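Local coordinates for thiazoline oxidase/subtilisin-like protease (Prochloron didemni, PDB 4H6X), which matures patellamide precursors as a subtilisin-like protease, probably cleaving the precursor and joining the ends of the released core peptide by transamidation into a macrocycle, at residues A[78-83]-A[268-273]; A[107-112]-A[272-277]; A[228-231]-A[235-238]; A[246-251]-A[302-307]; A[278-283]-A[328-333]. All coordinates share one frame; numbering follows the deposited sequence.

Contact 1: residues A[78-83]-A[268-273]; sequences SIRDQG and VRLTGT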
# COMPACT_ATOMS: atom_id res chain seq x y z
N SER A 78 -9.51 21.24 -1.80
CA SER A 78 -10.38 22.19 -1.09
C SER A 78 -11.71 21.57 -0.71
O SER A 78 -12.16 21.71 0.43
CB SER A 78 -10.62 23.47 -1.92
OG SER A 78 -11.76 24.16 -1.42
N ILE A 79 -12.32 20.86 -1.65
CA ILE A 79 -13.56 20.12 -1.40
C ILE A 79 -13.40 19.07 -0.28
O ILE A 79 -14.28 18.93 0.57
CB ILE A 79 -14.12 19.50 -2.70
CG1 ILE A 79 -14.61 20.62 -3.63
CG2 ILE A 79 -15.26 18.53 -2.42
CD1 ILE A 79 -14.76 20.21 -5.09
N ARG A 80 -12.28 18.34 -0.29
CA ARG A 80 -12.00 17.38 0.79
C ARG A 80 -11.83 18.10 2.13
O ARG A 80 -12.44 17.71 3.12
CB ARG A 80 -10.75 16.57 0.47
CG ARG A 80 -10.25 15.71 1.63
CD ARG A 80 -8.81 15.32 1.38
NE ARG A 80 -8.76 14.13 0.58
CZ ARG A 80 -7.77 13.77 -0.24
NH1 ARG A 80 -6.69 14.53 -0.45
NH2 ARG A 80 -7.90 12.63 -0.88
N ASP A 81 -11.00 19.14 2.14
CA ASP A 81 -10.76 19.95 3.34
C ASP A 81 -12.03 20.55 3.96
O ASP A 81 -12.10 20.74 5.17
CB ASP A 81 -9.72 21.04 3.06
CG ASP A 81 -8.32 20.46 2.82
OD1 ASP A 81 -8.10 19.25 3.07
OD2 ASP A 81 -7.43 21.23 2.39
N GLN A 82 -13.03 20.83 3.11
CA GLN A 82 -14.32 21.35 3.54
C GLN A 82 -15.17 20.29 4.21
O GLN A 82 -16.09 20.62 4.96
CB GLN A 82 -15.10 21.89 2.34
CG GLN A 82 -14.55 23.20 1.78
CD GLN A 82 -15.31 23.61 0.54
OE1 GLN A 82 -16.54 23.62 0.54
NE2 GLN A 82 -14.59 23.91 -0.52
N GLY A 83 -14.88 19.03 3.93
CA GLY A 83 -15.59 17.92 4.57
C GLY A 83 -16.95 17.67 3.96
O GLY A 83 -17.82 17.11 4.62
N VAL A 268 -2.27 14.40 4.59
CA VAL A 268 -3.68 14.30 4.93
C VAL A 268 -3.98 12.90 5.47
O VAL A 268 -3.37 11.92 5.04
CB VAL A 268 -4.61 14.65 3.73
CG1 VAL A 268 -4.43 13.67 2.55
CG2 VAL A 268 -6.06 14.72 4.15
N ARG A 269 -4.89 12.82 6.43
CA ARG A 269 -5.31 11.54 6.98
C ARG A 269 -6.59 11.04 6.32
O ARG A 269 -7.59 11.76 6.24
CB ARG A 269 -5.45 11.62 8.51
CG ARG A 269 -4.12 11.92 9.19
CD ARG A 269 -4.18 11.74 10.71
NE ARG A 269 -2.88 12.03 11.30
CZ ARG A 269 -1.98 11.12 11.67
NH1 ARG A 269 -2.23 9.82 11.52
NH2 ARG A 269 -0.83 11.52 12.18
N LEU A 270 -6.54 9.81 5.82
CA LEU A 270 -7.66 9.22 5.10
C LEU A 270 -8.01 7.88 5.71
O LEU A 270 -7.21 7.30 6.44
CB LEU A 270 -7.32 9.05 3.60
CG LEU A 270 -6.93 10.31 2.81
CD1 LEU A 270 -6.59 9.95 1.37
CD2 LEU A 270 -8.09 11.31 2.84
N THR A 271 -9.21 7.40 5.39
CA THR A 271 -9.77 6.21 6.01
C THR A 271 -10.34 5.29 4.91
O THR A 271 -10.98 5.77 3.98
CB THR A 271 -10.84 6.62 7.06
OG1 THR A 271 -10.19 7.31 8.13
CG2 THR A 271 -11.57 5.40 7.64
N GLY A 272 -10.07 3.99 5.01
CA GLY A 272 -10.60 3.00 4.05
C GLY A 272 -9.76 1.72 4.08
O GLY A 272 -8.65 1.74 4.60
N THR A 273 -10.28 0.62 3.53
CA THR A 273 -9.51 -0.62 3.46
C THR A 273 -8.29 -0.47 2.57
O THR A 273 -7.28 -1.13 2.81
CB THR A 273 -10.32 -1.84 2.94
OG1 THR A 273 -10.88 -1.55 1.65
CG2 THR A 273 -11.39 -2.25 3.93
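Arg80, in the last turn of helix 70-82, reaches across to Val268 and Leu270 on the short strand 268-270, and the backbones themselves stay well apart, with Arg80 CA and Val268 CA 9.8 Å from each other. The helix stops just beyond, at Gly83, whose positive phi and bond from Gly83 N to Arg80 O (2.9 Å), with a weaker one to Ile79 O, make a Schellman motif. Val268 and Leu270, two places apart on an extended strand, offer their branches to the same long side chain. Strand 268-270 pairs antiparallel with strand 257-259 and leads directly, through Gly272 at the N-cap, into helix 273-293, a long helix that follows this small sheet in the subtilisin-like fold. Arg80 crosses this surface, slanting past Val268 and running at about a right angle to Leu270. Its aliphatic part comes first: Arg80 CD sits 3.9 Å from Val268 CG2. A bend at chi3 (-86°) then turns the guanidinium so that Leu270 CD2 lies over one of its faces, 3.7 Å from Arg80 NE, while Leu270 CD1 approaches Arg80 NH2 at 3.7 Å. Val268 CG1 meets Arg80 NH1 at a slant, 3.9 Å away. The steep crossing of arginine and leucine lets both leucine methyls meet the flat group. The charge itself is matched by Asp108 on helix 101-118, salt-bridged to Arg80 NH2.

Contact 2: residues A[107-112]-A[272-277]; sequences NDHACH and GTSMAA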
# COMPACT_ATOMS: atom_id res chain seq x y z
N ASN A 107 -5.13 9.29 -8.80
CA ASN A 107 -3.77 9.81 -8.65
C ASN A 107 -3.51 10.26 -7.23
O ASN A 107 -2.41 10.07 -6.69
CB ASN A 107 -3.51 10.96 -9.62
CG ASN A 107 -3.59 10.52 -11.07
OD1 ASN A 107 -3.48 9.33 -11.38
ND2 ASN A 107 -3.79 11.49 -11.97
N ASP A 108 -4.54 10.83 -6.61
CA ASP A 108 -4.46 11.24 -5.21
C ASP A 108 -4.21 10.00 -4.34
O ASP A 108 -3.36 10.02 -3.44
CB ASP A 108 -5.77 11.92 -4.80
CG ASP A 108 -5.80 12.30 -3.34
OD1 ASP A 108 -5.27 13.37 -3.01
OD2 ASP A 108 -6.36 11.53 -2.53
N HIS A 109 -4.94 8.94 -4.62
CA HIS A 109 -4.84 7.67 -3.90
C HIS A 109 -3.42 7.08 -4.04
O HIS A 109 -2.81 6.63 -3.06
CB HIS A 109 -5.90 6.72 -4.45
CG HIS A 109 -6.04 5.45 -3.68
ND1 HIS A 109 -5.28 4.33 -3.95
CD2 HIS A 109 -6.86 5.11 -2.66
CE1 HIS A 109 -5.62 3.36 -3.11
NE2 HIS A 109 -6.57 3.81 -2.32
N ALA A 110 -2.88 7.13 -5.25
CA ALA A 110 -1.52 6.71 -5.53
C ALA A 110 -0.49 7.48 -4.70
O ALA A 110 0.45 6.88 -4.21
CB ALA A 110 -1.21 6.87 -7.02
N CYS A 111 -0.67 8.80 -4.56
CA CYS A 111 0.29 9.58 -3.75
C CYS A 111 0.28 9.11 -2.32
O CYS A 111 1.33 8.98 -1.70
CB CYS A 111 -0.02 11.08 -3.75
SG CYS A 111 0.28 11.93 -5.31
N HIS A 112 -0.92 8.92 -1.80
CA HIS A 112 -1.13 8.53 -0.42
C HIS A 112 -0.54 7.14 -0.17
O HIS A 112 0.29 6.96 0.72
CB HIS A 112 -2.62 8.53 -0.09
CG HIS A 112 -2.91 8.73 1.36
ND1 HIS A 112 -2.90 7.70 2.27
CD2 HIS A 112 -3.21 9.86 2.07
CE1 HIS A 112 -3.18 8.17 3.47
NE2 HIS A 112 -3.38 9.48 3.38
N GLY A 272 -10.07 3.99 5.01
CA GLY A 272 -10.60 3.00 4.05
C GLY A 272 -9.76 1.72 4.08
O GLY A 272 -8.65 1.74 4.60
N THR A 273 -10.28 0.62 3.53
CA THR A 273 -9.51 -0.62 3.46
C THR A 273 -8.29 -0.47 2.57
O THR A 273 -7.28 -1.13 2.81
CB THR A 273 -10.32 -1.84 2.94
OG1 THR A 273 -10.88 -1.55 1.65
CG2 THR A 273 -11.39 -2.25 3.93
N SER A 274 -8.38 0.40 1.56
CA SER A 274 -7.24 0.66 0.69
C SER A 274 -6.21 1.59 1.34
O SER A 274 -5.15 1.82 0.77
CB SER A 274 -7.69 1.18 -0.68
OG SER A 274 -8.06 2.53 -0.62
N MET A 275 -6.52 2.09 2.54
CA MET A 275 -5.54 2.78 3.40
C MET A 275 -4.82 1.76 4.29
O MET A 275 -3.65 1.93 4.63
CB MET A 275 -6.24 3.83 4.27
CG MET A 275 -6.89 4.98 3.51
SD MET A 275 -5.63 5.84 2.57
CE MET A 275 -6.03 5.31 0.90
N ALA A 276 -5.52 0.69 4.65
CA ALA A 276 -4.94 -0.38 5.46
C ALA A 276 -4.03 -1.31 4.65
O ALA A 276 -3.01 -1.75 5.16
CB ALA A 276 -6.04 -1.18 6.15
N ALA A 277 -4.39 -1.60 3.40
CA ALA A 277 -3.55 -2.48 2.52
C ALA A 277 -2.08 -2.05 2.39
O ALA A 277 -1.21 -2.90 2.52
CB ALA A 277 -4.20 -2.66 1.14
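His109 and Ser274 meet in a polar contact between two helices, 101-118 and the start of 273-293, close to the middle of the subtilisin-like domain. The axes of the segments 107-112 and 273-277 come within 11.0 Å, at 35°, so the helices run in roughly the same direction, and the histidine and methionine side chains span most of the gap. One bond completes the crossing: His109 NE2 and Ser274 OG lie 2.6 Å apart in a nearly straight hydrogen bond (165°), the hydroxyl standing at the ring edge near its plane. The imidazole extends across because CG is turned opposite the backbone N (chi1 -172°). At its far side, His109 ND1 bonds to Asp39 OD2, which helps to fix the rotation of the ring. Without the imidazole, as with an alanine here, Ser274 OG would probably lose this partner and the link to Asp39 would be broken. Met275 occupies the space next to this pair. Its bent chain slides past the histidine in the opposite sense and brings CE to 3.6 Å from His109 NE2, at a slant to the ring. The sulfur serves the second histidine: Met275 SD lies 3.9 Å from the centroid of the His112 ring in an oblique sulfur-aromatic contact, and only 3.3 Å from His112 ND1. His112 NE2, the other ring nitrogen, is hydrogen-bonded to Val268 O. The arrangement is consistent with the charge-relay geometry of the Ser-His-Asp triad of subtilases, with Ser274, His109 and Asp39 as its probable members.

Contact 3: residues A[228-231]-A[235-238]; sequences AAKV and PCHF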
# COMPACT_ATOMS: atom_id res chain seq x y z
N ALA A 228 -9.73 -2.98 7.14
CA ALA A 228 -9.37 -1.78 7.90
C ALA A 228 -9.86 -1.83 9.35
O ALA A 228 -11.04 -2.07 9.62
CB ALA A 228 -9.91 -0.54 7.21
N ALA A 229 -8.92 -1.60 10.27
CA ALA A 229 -9.22 -1.44 11.69
C ALA A 229 -9.36 0.04 12.05
O ALA A 229 -8.69 0.90 11.47
CB ALA A 229 -8.11 -2.07 12.54
N LYS A 230 -10.24 0.32 13.00
CA LYS A 230 -10.36 1.65 13.59
C LYS A 230 -9.10 1.95 14.40
O LYS A 230 -8.30 1.04 14.66
CB LYS A 230 -11.60 1.73 14.49
CG LYS A 230 -12.92 1.49 13.77
CD LYS A 230 -14.09 2.13 14.51
CE LYS A 230 -14.74 1.17 15.50
NZ LYS A 230 -15.75 1.86 16.35
N VAL A 231 -8.91 3.21 14.78
CA VAL A 231 -7.82 3.61 15.68
C VAL A 231 -7.63 2.67 16.90
O VAL A 231 -6.50 2.47 17.38
CB VAL A 231 -7.98 5.08 16.16
CG1 VAL A 231 -6.86 5.48 17.11
CG2 VAL A 231 -8.04 6.02 14.97
N PRO A 235 -12.68 -3.56 13.81
CA PRO A 235 -12.94 -3.34 12.39
C PRO A 235 -13.86 -2.16 12.08
O PRO A 235 -14.90 -1.99 12.73
CB PRO A 235 -13.60 -4.65 11.93
CG PRO A 235 -14.02 -5.35 13.17
CD PRO A 235 -13.05 -4.92 14.23
N CYS A 236 -13.47 -1.36 11.09
CA CYS A 236 -14.34 -0.32 10.56
C CYS A 236 -15.58 -1.03 9.99
O CYS A 236 -15.49 -2.17 9.53
CB CYS A 236 -13.62 0.51 9.49
SG CYS A 236 -12.14 1.40 10.05
N HIS A 237 -16.72 -0.36 10.05
CA HIS A 237 -18.01 -0.96 9.66
C HIS A 237 -18.15 -1.21 8.15
O HIS A 237 -18.88 -2.12 7.73
CB HIS A 237 -19.16 -0.10 10.16
CG HIS A 237 -19.26 1.23 9.48
ND1 HIS A 237 -18.48 2.31 9.83
CD2 HIS A 237 -20.03 1.64 8.44
CE1 HIS A 237 -18.77 3.34 9.04
NE2 HIS A 237 -19.71 2.96 8.19
N PHE A 238 -17.47 -0.39 7.35
CA PHE A 238 -17.53 -0.49 5.89
C PHE A 238 -16.63 -1.60 5.35
O PHE A 238 -16.78 -2.01 4.19
CB PHE A 238 -17.15 0.86 5.25
CG PHE A 238 -15.85 1.43 5.77
CD1 PHE A 238 -14.62 0.93 5.35
CD2 PHE A 238 -15.86 2.48 6.69
CE1 PHE A 238 -13.43 1.45 5.84
CE2 PHE A 238 -14.68 3.01 7.18
CZ PHE A 238 -13.46 2.49 6.75
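A sharp chain reversal at the end of strand 224-229, a member of the parallel sheet of the subtilisin-like fold, brings Ala228, Ala229 and Lys230 against Pro235 and Cys236. A single beta bridge joins Ala229 to Pro235, with Ala229 CA and Pro235 CA 4.2 Å apart. The bond that closes it runs from Cys236 N to Ala228 O, 2.9 Å long and close to straight (163°), although the donor is tilted 23° from the carbonyl plane. Ala228 O also receives a CA-H contact from Pro235 CA at 3.6 Å. Behind the bridge the cysteine thiol is tucked in: with SG opposite its carbonyl carbon (chi1 -61°), the sulfur comes alongside the opposite chain, 3.7 Å from both Lys230 N and Ala228 O, 3.8 Å from Lys230 CG, and 4.1 Å from Ala228 CB. Phe238 turns back over this spot. One face of its ring receives Cys236 CB, 3.4 Å above the plane and toward the rim, and Phe238 CE1 approaches Ala228 CB at a slant. Beyond, Phe238 packs on Thr271, while Ala228 touches Thr273 and Ala276 of helix 273-293. The small CB of Ala228 fits between the cysteine sulfur and the phenylalanine ring. One amide-to-carbonyl bond thus ties the reversal, and the buried sulfur and the Phe238 ring beside it probably shield that bond from water.

Contact 4: residues A[246-251]-A[302-307]; sequences TKEGIL and AVRTAL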
# COMPACT_ATOMS: atom_id res chain seq x y z
N THR A 246 -12.28 -13.51 4.62
CA THR A 246 -12.05 -13.99 5.98
C THR A 246 -10.94 -15.04 6.02
O THR A 246 -10.06 -14.99 6.89
CB THR A 246 -13.35 -14.54 6.61
OG1 THR A 246 -14.32 -13.49 6.68
CG2 THR A 246 -13.10 -15.08 8.01
N LYS A 247 -10.99 -15.97 5.07
CA LYS A 247 -10.04 -17.08 4.99
C LYS A 247 -8.59 -16.62 4.84
O LYS A 247 -7.69 -17.11 5.54
CB LYS A 247 -10.41 -18.00 3.82
CG LYS A 247 -11.02 -19.34 4.20
CD LYS A 247 -9.94 -20.38 4.45
CE LYS A 247 -10.27 -21.73 3.82
NZ LYS A 247 -11.46 -22.40 4.42
N GLU A 248 -8.37 -15.68 3.92
CA GLU A 248 -7.03 -15.27 3.53
C GLU A 248 -6.79 -13.78 3.80
O GLU A 248 -5.93 -13.15 3.15
CB GLU A 248 -6.78 -15.58 2.04
CG GLU A 248 -7.29 -16.94 1.54
CD GLU A 248 -6.62 -18.14 2.20
OE1 GLU A 248 -5.44 -18.04 2.62
OE2 GLU A 248 -7.28 -19.20 2.30
N GLY A 249 -7.54 -13.22 4.74
CA GLY A 249 -7.43 -11.80 5.07
C GLY A 249 -6.90 -11.45 6.45
O GLY A 249 -6.97 -12.26 7.39
N ILE A 250 -6.41 -10.22 6.56
CA ILE A 250 -5.83 -9.69 7.78
C ILE A 250 -6.35 -8.26 7.98
O ILE A 250 -6.61 -7.53 7.01
CB ILE A 250 -4.27 -9.80 7.76
CG1 ILE A 250 -3.68 -9.65 9.18
CG2 ILE A 250 -3.64 -8.79 6.80
CD1 ILE A 250 -2.24 -10.12 9.31
N LEU A 251 -6.55 -7.88 9.24
CA LEU A 251 -6.96 -6.54 9.61
C LEU A 251 -5.74 -5.70 9.94
O LEU A 251 -4.81 -6.19 10.58
CB LEU A 251 -7.86 -6.57 10.85
CG LEU A 251 -9.37 -6.43 10.77
CD1 LEU A 251 -9.87 -5.94 12.13
CD2 LEU A 251 -9.81 -5.45 9.69
N ALA A 302 5.85 -17.80 2.87
CA ALA A 302 6.19 -17.91 4.30
C ALA A 302 5.75 -16.62 5.02
O ALA A 302 5.13 -16.69 6.09
CB ALA A 302 7.68 -18.18 4.51
N VAL A 303 6.02 -15.47 4.40
CA VAL A 303 5.62 -14.19 4.99
C VAL A 303 4.11 -14.14 5.12
O VAL A 303 3.58 -13.86 6.19
CB VAL A 303 6.15 -12.96 4.21
CG1 VAL A 303 5.52 -11.68 4.74
CG2 VAL A 303 7.66 -12.88 4.33
N ARG A 304 3.41 -14.47 4.03
CA ARG A 304 1.95 -14.44 4.02
C ARG A 304 1.35 -15.34 5.10
O ARG A 304 0.46 -14.93 5.84
CB ARG A 304 1.40 -14.82 2.63
CG ARG A 304 -0.09 -14.54 2.44
CD ARG A 304 -0.59 -15.04 1.08
NE ARG A 304 -0.79 -16.48 1.13
CZ ARG A 304 -1.94 -17.08 1.41
NH1 ARG A 304 -3.05 -16.37 1.64
NH2 ARG A 304 -1.99 -18.40 1.46
N THR A 305 1.83 -16.58 5.18
CA THR A 305 1.23 -17.54 6.11
C THR A 305 1.58 -17.19 7.56
O THR A 305 0.73 -17.31 8.45
CB THR A 305 1.64 -19.00 5.79
OG1 THR A 305 3.05 -19.08 5.59
CG2 THR A 305 0.96 -19.47 4.52
N ALA A 306 2.81 -16.73 7.79
CA ALA A 306 3.22 -16.26 9.13
C ALA A 306 2.32 -15.15 9.64
O ALA A 306 1.93 -15.18 10.81
CB ALA A 306 4.67 -15.80 9.14
N LEU A 307 1.99 -14.19 8.77
CA LEU A 307 1.07 -13.12 9.11
C LEU A 307 -0.34 -13.63 9.38
O LEU A 307 -0.97 -13.23 10.37
CB LEU A 307 1.05 -12.01 8.03
CG LEU A 307 2.32 -11.17 7.90
CD1 LEU A 307 2.30 -10.35 6.61
CD2 LEU A 307 2.52 -10.30 9.13
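The guanidinium of Arg304 is met by Glu248 at its edge, not over a face: Glu248 OE1 lies almost in the guanidinium plane, 3.1 Å from Arg304 NH1 in a hydrogen-bonded salt bridge that is close to straight (167°). Glu248 CB takes a place at the same edge, 3.8 Å from Arg304 NH1. The carboxylate is turned 37° against the guanidinium, and its oxygen is approached on the anti side, 23° out of the carboxylate plane. A single oxygen therefore does the work, with Arg304 NH2 farther off at 3.7 Å from Glu248 OE1. That second nitrogen is salt-bridged to Glu301, and Arg304 NH1 also donates to Thr223 O, so the arginine, bent at chi3, gathers two carboxylates and a carbonyl. Along the chain from the salt bridge, Ile250 CD1 lies against Leu307, 4.0 Å from Leu307 CB and 3.5 Å from the carbonyl Leu307 O. Strand 249-253 is an outermost strand of the parallel sheet, next to strand 224-229, and helix 300-309 lies beside its start, with Leu307 also packed against helices 273-293 and 332-340 and Ile250 reaching Met280.

Contact 5: residues A[278-283]-A[328-333]; sequences PVMTGI and GFVNIP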
# COMPACT_ATOMS: atom_id res chain seq x y z
N PRO A 278 -1.80 -0.75 2.13
CA PRO A 278 -0.38 -0.38 2.01
C PRO A 278 0.41 -0.59 3.29
O PRO A 278 1.62 -0.83 3.22
CB PRO A 278 -0.40 1.11 1.65
CG PRO A 278 -1.81 1.57 1.72
CD PRO A 278 -2.70 0.36 1.77
N VAL A 279 -0.25 -0.47 4.45
CA VAL A 279 0.43 -0.75 5.72
C VAL A 279 0.95 -2.21 5.68
O VAL A 279 2.10 -2.48 6.02
CB VAL A 279 -0.50 -0.48 6.94
CG1 VAL A 279 0.19 -0.85 8.24
CG2 VAL A 279 -0.92 0.99 7.01
N MET A 280 0.11 -3.14 5.22
CA MET A 280 0.47 -4.57 5.17
C MET A 280 1.49 -4.87 4.08
O MET A 280 2.35 -5.74 4.25
CB MET A 280 -0.78 -5.44 4.98
CG MET A 280 -1.69 -5.48 6.20
SD MET A 280 -0.82 -6.02 7.71
CE MET A 280 -0.45 -4.43 8.43
N THR A 281 1.41 -4.14 2.97
CA THR A 281 2.43 -4.23 1.95
C THR A 281 3.79 -3.81 2.53
O THR A 281 4.80 -4.47 2.30
CB THR A 281 2.04 -3.39 0.70
OG1 THR A 281 0.99 -4.06 -0.01
CG2 THR A 281 3.23 -3.22 -0.23
N GLY A 282 3.81 -2.72 3.29
CA GLY A 282 5.06 -2.25 3.92
C GLY A 282 5.60 -3.27 4.93
O GLY A 282 6.80 -3.56 4.95
N ILE A 283 4.72 -3.79 5.77
CA ILE A 283 5.12 -4.77 6.79
C ILE A 283 5.69 -6.01 6.10
O ILE A 283 6.78 -6.48 6.44
CB ILE A 283 3.95 -5.11 7.75
CG1 ILE A 283 3.61 -3.86 8.60
CG2 ILE A 283 4.30 -6.30 8.64
CD1 ILE A 283 2.45 -4.01 9.55
N GLY A 328 -7.87 -11.96 11.70
CA GLY A 328 -7.49 -11.22 12.91
C GLY A 328 -6.69 -9.97 12.60
O GLY A 328 -6.48 -9.63 11.42
N PHE A 329 -6.23 -9.30 13.65
CA PHE A 329 -5.42 -8.09 13.52
C PHE A 329 -3.94 -8.45 13.39
O PHE A 329 -3.47 -9.39 14.05
CB PHE A 329 -5.65 -7.18 14.74
CG PHE A 329 -4.93 -5.86 14.66
CD1 PHE A 329 -5.47 -4.80 13.93
CD2 PHE A 329 -3.72 -5.68 15.31
CE1 PHE A 329 -4.80 -3.58 13.86
CE2 PHE A 329 -3.05 -4.46 15.23
CZ PHE A 329 -3.59 -3.41 14.51
N VAL A 330 -3.21 -7.70 12.56
CA VAL A 330 -1.79 -7.94 12.31
C VAL A 330 -1.01 -8.12 13.61
O VAL A 330 -1.18 -7.34 14.56
CB VAL A 330 -1.16 -6.83 11.42
CG1 VAL A 330 -1.29 -5.45 12.06
CG2 VAL A 330 0.30 -7.12 11.08
N ASN A 331 -0.15 -9.14 13.64
CA ASN A 331 0.63 -9.49 14.82
C ASN A 331 2.09 -9.65 14.43
O ASN A 331 2.58 -10.77 14.27
CB ASN A 331 0.07 -10.78 15.45
CG ASN A 331 0.82 -11.23 16.71
OD1 ASN A 331 1.67 -10.51 17.23
ND2 ASN A 331 0.50 -12.43 17.19
N ILE A 332 2.77 -8.52 14.27
CA ILE A 332 4.19 -8.52 13.94
C ILE A 332 5.03 -9.41 14.89
O ILE A 332 5.82 -10.23 14.42
CB ILE A 332 4.77 -7.08 13.86
CG1 ILE A 332 4.27 -6.37 12.59
CG2 ILE A 332 6.29 -7.11 13.87
CD1 ILE A 332 4.73 -4.92 12.50
N PRO A 333 4.88 -9.24 16.22
CA PRO A 333 5.74 -10.09 17.09
C PRO A 333 5.53 -11.59 16.86
O PRO A 333 6.50 -12.35 16.74
CB PRO A 333 5.29 -9.69 18.52
CG PRO A 333 4.71 -8.32 18.37
CD PRO A 333 4.03 -8.33 17.01
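Val330 and Ile332 press into Met280 and Ile283, joining the chain just before helix 332-340, and that helix's first turn, to the long helix 273-293, which packs beside the parallel sheet of the subtilisin-like fold. The fit is that of branched bumps between side chains of one helix flank. Met280 and Ile283 stand three places apart, nearly one turn, and the notch between their ends takes the Val330 CG2 methyl: it lies 3.7 Å from Met280 SD and 4.1 Å from Ile283 CD1. A chi1 of 59° puts Val330 CG1 between the backbone N and the carbonyl carbon and leaves CG2 opposite the N, where it points into the notch; CG1 also lies over one face of the Phe329 ring. Ile283 and Val330 reach for each other tip to tip. In turn, Ile283 fills the gap between Val330 and Ile332, its CD1 3.8 Å from Ile332 CD1 and its CG2 4.0 Å from Ile332 CG1, the two isoleucines crossing at a slant. With Ile283 cut back to an alanine, a gap would probably open between Val330 and Ile332, and Ile332 CD1 would be left without its partner on this helix. All four residues are buried, and the contact is purely apolar. Asn331, N-cap of helix 332-340, faces elsewhere, its OD1 accepting from Gly334 N and its ND2 bonded to Thr310 O. Met280, bent at chi2 and chi3, reaches Val330 with both SD and CE: Met280 CE lies 3.8 Å from Val330 CG2 and 3.9 Å from Val330 CG1.

Helix 273-293 is the common thread: contact 2 uses its first turn and contact 5 the next, and contact 1 ends on the strand leading into it. Contacts 1 and 2 have centres about 11 Å apart, share Gly272 and Thr273, and meet where Leu270 packs on His112. Contact 3 lies within the chain spans bracketed by both, and touches them through Ala228 and Phe238. Contact 4 comes after contact 3 on the neighbouring strand, its segments alternating with those of contacts 1, 2 and 5; its centre is about 9 Å from that of contact 5, and Leu251 bonds to the Gly328 and Val330 backbone. Thus the putative triad of contact 2 is linked through one helix to the sheet edge and the C-terminal helices.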